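Local coordinates for fibronectin type III domain-containing protein (Simiduia agarivorans, PDB 6P2K) that probably hydrolyses xyloglucan-type beta-glucans as an ancestral member of glycoside hydrolase family 74, and binds zinc, at residues 212-218 with 266-272. Sequence-based numbering, arbitrary orientation.
Sequences KGIALSP and WYPEVDP
How the innermost strands of adjacent propeller blades pack without merging into one sheet is illustrated by 212-216 and 266-270. They run parallel, their axes 6° apart in direction and 4.8 Å at closest approach, with Gly213 CA 4.4 Å from Tyr267 CA and Ala215 CA 4.9 Å from Glu269 CA. One direct hydrogen bond joins them, Tyr267 N to Lys212 O at 3.0 Å, nearly linear. Gly213, at phi/psi 115/149, admits no CB, which would jam against Lys212 O and clash with Tyr267 N; the Tyr267 backbone is left-handed helical (51/56). A water bridges Leu216 O (3.3 Å) and Val270 N (3.2 Å). Small apolar groups fill the seam: Ala215 CB lies 4.0 Å from Pro268 CB and 3.6 Å from Val270 CG2, while Val270, chi1 t, sets CG1 3.7 Å from Pro218 CD. Ile214 (p, t) and Leu216 (t, p) point away, onto Val170 of the preceding blade. Lys212 (m, m, t, t) extends NZ to Tyr167 and Asn184; Trp266, chi1 p, turns its indole away, and Glu269 (t, t) reaches His337. Such packing between inner strands of successive four-stranded blades typifies the seven-bladed beta-propeller, here the N-terminal one of a GH74 enzyme.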
ATOM      1  N   LYS B 212     -28.988  28.845  45.402  1.00 42.33           N
ATOM      2  CA  LYS B 212     -28.125  28.994  44.235  1.00 39.69           C
ATOM      3  C   LYS B 212     -28.885  29.595  43.058  1.00 46.19           C
ATOM      4  O   LYS B 212     -28.742  29.163  41.914  1.00 42.86           O
ATOM      5  CB  LYS B 212     -27.507  27.653  43.846  1.00 38.32           C
ATOM      6  CG  LYS B 212     -26.641  27.043  44.935  1.00 41.50           C
ATOM      7  CD  LYS B 212     -25.494  27.975  45.309  1.00 40.74           C
ATOM      8  CE  LYS B 212     -24.593  27.356  46.368  1.00 43.32           C
ATOM      9  NZ  LYS B 212     -23.363  28.164  46.592  1.00 41.81           N
ATOM     10  N   GLY B 213     -29.695  30.601  43.327  1.00 46.52           N
ATOM     11  CA  GLY B 213     -30.451  31.266  42.288  1.00 42.06           C
ATOM     12  C   GLY B 213     -31.943  31.070  42.459  1.00 43.74           C
ATOM     13  O   GLY B 213     -32.408  30.048  42.972  1.00 41.18           O
ATOM     14  N   ILE B 214     -32.708  32.073  42.031  1.00 40.80           N
ATOM     15  CA  ILE B 214     -34.159  32.029  42.109  1.00 42.42           C
ATOM     16  C   ILE B 214     -34.743  32.437  40.768  1.00 50.37           C
ATOM     17  O   ILE B 214     -34.090  33.078  39.941  1.00 49.57           O
ATOM     18  CB  ILE B 214     -34.729  32.944  43.209  1.00 50.85           C
ATOM     19  CG1 ILE B 214     -34.298  34.386  42.952  1.00 45.29           C
ATOM     20  CG2 ILE B 214     -34.289  32.466  44.579  1.00 47.08           C
ATOM     21  CD1 ILE B 214     -34.594  35.302  44.086  1.00 49.24           C
ATOM     22  N   ALA B 215     -36.005  32.067  40.574  1.00 46.74           N
ATOM     23  CA  ALA B 215     -36.774  32.479  39.414  1.00 45.48           C
ATOM     24  C   ALA B 215     -38.192  32.787  39.862  1.00 48.77           C
ATOM     25  O   ALA B 215     -38.729  32.123  40.753  1.00 50.69           O
ATOM     26  CB  ALA B 215     -36.779  31.400  38.326  1.00 43.51           C
ATOM     27  N   LEU B 216     -38.790  33.800  39.246  1.00 44.98           N
ATOM     28  CA  LEU B 216     -40.131  34.242  39.595  1.00 47.81           C
ATOM     29  C   LEU B 216     -40.982  34.263  38.338  1.00 51.31           C
ATOM     30  O   LEU B 216     -40.555  34.785  37.303  1.00 50.32           O
ATOM     31  CB  LEU B 216     -40.096  35.626  40.241  1.00 50.50           C
ATOM     32  CG  LEU B 216     -41.429  36.323  40.496  1.00 54.71           C
ATOM     33  CD1 LEU B 216     -42.249  35.526  41.484  1.00 55.39           C
ATOM     34  CD2 LEU B 216     -41.180  37.724  41.019  1.00 54.55           C
ATOM     35  N   SER B 217     -42.175  33.684  38.427  1.00 50.76           N
ATOM     36  CA  SER B 217     -43.087  33.691  37.298  1.00 55.30           C
ATOM     37  C   SER B 217     -43.534  35.121  36.995  1.00 56.28           C
ATOM     38  O   SER B 217     -43.685  35.937  37.910  1.00 56.54           O
ATOM     39  CB  SER B 217     -44.301  32.812  37.589  1.00 63.12           C
ATOM     40  OG  SER B 217     -45.287  32.948  36.582  1.00 68.26           O
ATOM     41  N   PRO B 218     -43.740  35.451  35.716  1.00 56.38           N
ATOM     42  CA  PRO B 218     -44.111  36.830  35.350  1.00 57.62           C
ATOM     43  C   PRO B 218     -45.307  37.384  36.104  1.00 61.06           C
ATOM     44  O   PRO B 218     -45.358  38.595  36.358  1.00 56.38           O
ATOM     45  CB  PRO B 218     -44.399  36.713  33.849  1.00 55.16           C
ATOM     46  CG  PRO B 218     -43.493  35.622  33.397  1.00 46.88           C
ATOM     47  CD  PRO B 218     -43.432  34.629  34.532  1.00 47.18           C
ATOM     48  N   TRP B 266     -28.539  25.228  39.220  1.00 32.05           N
ATOM     49  CA  TRP B 266     -28.470  26.610  39.674  1.00 34.21           C
ATOM     50  C   TRP B 266     -29.077  27.526  38.619  1.00 35.35           C
ATOM     51  O   TRP B 266     -29.333  27.122  37.482  1.00 33.43           O
ATOM     52  CB  TRP B 266     -27.024  27.001  40.016  1.00 31.87           C
ATOM     53  CG  TRP B 266     -26.104  27.316  38.852  1.00 33.15           C
ATOM     54  CD1 TRP B 266     -26.301  27.034  37.526  1.00 32.84           C
ATOM     55  CD2 TRP B 266     -24.827  27.962  38.934  1.00 32.82           C
ATOM     56  NE1 TRP B 266     -25.234  27.480  36.783  1.00 29.17           N
ATOM     57  CE2 TRP B 266     -24.316  28.053  37.624  1.00 31.17           C
ATOM     58  CE3 TRP B 266     -24.072  28.483  39.991  1.00 36.02           C
ATOM     59  CZ2 TRP B 266     -23.084  28.639  37.345  1.00 30.47           C
ATOM     60  CZ3 TRP B 266     -22.851  29.065  39.710  1.00 32.90           C
ATOM     61  CH2 TRP B 266     -22.368  29.136  38.397  1.00 28.61           C
ATOM     62  N   TYR B 267     -29.297  28.776  39.020  1.00 35.34           N
ATOM     63  CA  TYR B 267     -29.799  29.827  38.142  1.00 34.21           C
ATOM     64  C   TYR B 267     -31.064  29.437  37.368  1.00 33.57           C
ATOM     65  O   TYR B 267     -31.089  29.517  36.139  1.00 34.88           O
ATOM     66  CB  TYR B 267     -28.712  30.260  37.168  1.00 31.96           C
ATOM     67  CG  TYR B 267     -27.640  31.148  37.754  1.00 34.80           C
ATOM     68  CD1 TYR B 267     -26.640  30.619  38.554  1.00 37.06           C
ATOM     69  CD2 TYR B 267     -27.614  32.509  37.485  1.00 37.96           C
ATOM     70  CE1 TYR B 267     -25.647  31.422  39.083  1.00 40.66           C
ATOM     71  CE2 TYR B 267     -26.624  33.321  38.010  1.00 42.47           C
ATOM     72  CZ  TYR B 267     -25.643  32.772  38.809  1.00 43.13           C
ATOM     73  OH  TYR B 267     -24.655  33.574  39.332  1.00 44.94           O
ATOM     74  N   PRO B 268     -32.133  29.025  38.056  1.00 34.11           N
ATOM     75  CA  PRO B 268     -33.383  28.762  37.338  1.00 33.31           C
ATOM     76  C   PRO B 268     -33.923  30.051  36.738  1.00 39.90           C
ATOM     77  O   PRO B 268     -33.645  31.150  37.220  1.00 34.40           O
ATOM     78  CB  PRO B 268     -34.312  28.213  38.425  1.00 39.08           C
ATOM     79  CG  PRO B 268     -33.789  28.800  39.686  1.00 37.57           C
ATOM     80  CD  PRO B 268     -32.299  28.851  39.512  1.00 36.89           C
ATOM     81  N   GLU B 269     -34.696  29.910  35.664  1.00 37.97           N
ATOM     82  CA  GLU B 269     -35.227  31.073  34.966  1.00 39.35           C
ATOM     83  C   GLU B 269     -36.571  30.723  34.349  1.00 39.99           C
ATOM     84  O   GLU B 269     -36.706  29.680  33.700  1.00 35.53           O
ATOM     85  CB  GLU B 269     -34.251  31.555  33.886  1.00 41.07           C
ATOM     86  CG  GLU B 269     -34.768  32.715  33.055  1.00 47.12           C
ATOM     87  CD  GLU B 269     -33.709  33.282  32.128  1.00 47.76           C
ATOM     88  OE1 GLU B 269     -32.588  33.559  32.604  1.00 49.80           O
ATOM     89  OE2 GLU B 269     -33.999  33.449  30.924  1.00 47.37           O
ATOM     90  N   VAL B 270     -37.560  31.594  34.557  1.00 37.42           N
ATOM     91  CA  VAL B 270     -38.887  31.415  33.984  1.00 39.45           C
ATOM     92  C   VAL B 270     -38.964  32.172  32.666  1.00 38.86           C
ATOM     93  O   VAL B 270     -38.551  33.335  32.581  1.00 37.30           O
ATOM     94  CB  VAL B 270     -39.977  31.894  34.955  1.00 44.65           C
ATOM     95  CG1 VAL B 270     -41.358  31.615  34.380  1.00 45.36           C
ATOM     96  CG2 VAL B 270     -39.814  31.226  36.308  1.00 46.39           C
ATOM     97  N   ASP B 271     -39.485  31.509  31.640  1.00 36.60           N
ATOM     98  CA  ASP B 271     -39.745  32.140  30.354  1.00 37.83           C
ATOM     99  C   ASP B 271     -40.645  33.355  30.557  1.00 41.62           C
ATOM    100  O   ASP B 271     -41.754  33.209  31.095  1.00 42.91           O
ATOM    101  CB  ASP B 271     -40.398  31.125  29.410  1.00 37.32           C
ATOM    102  CG  ASP B 271     -40.568  31.645  27.983  1.00 38.89           C
ATOM    103  OD1 ASP B 271     -40.341  32.846  27.725  1.00 37.86           O
ATOM    104  OD2 ASP B 271     -40.935  30.833  27.105  1.00 38.78           O
ATOM    105  N   PRO B 272     -40.217  34.559  30.160  1.00 42.35           N
ATOM    106  CA  PRO B 272     -41.094  35.732  30.307  1.00 43.86           C
ATOM    107  C   PRO B 272     -42.387  35.612  29.527  1.00 44.59           C
ATOM    108  O   PRO B 272     -43.297  36.422  29.744  1.00 48.92           O
ATOM    109  CB  PRO B 272     -40.230  36.889  29.785  1.00 39.34           C
ATOM    110  CG  PRO B 272     -39.226  36.237  28.892  1.00 41.02           C
ATOM    111  CD  PRO B 272     -38.935  34.908  29.525  1.00 38.92           C
TER
HETATM  112  O   HOH W   1     -37.556  34.334  36.111  1.00 63.39           O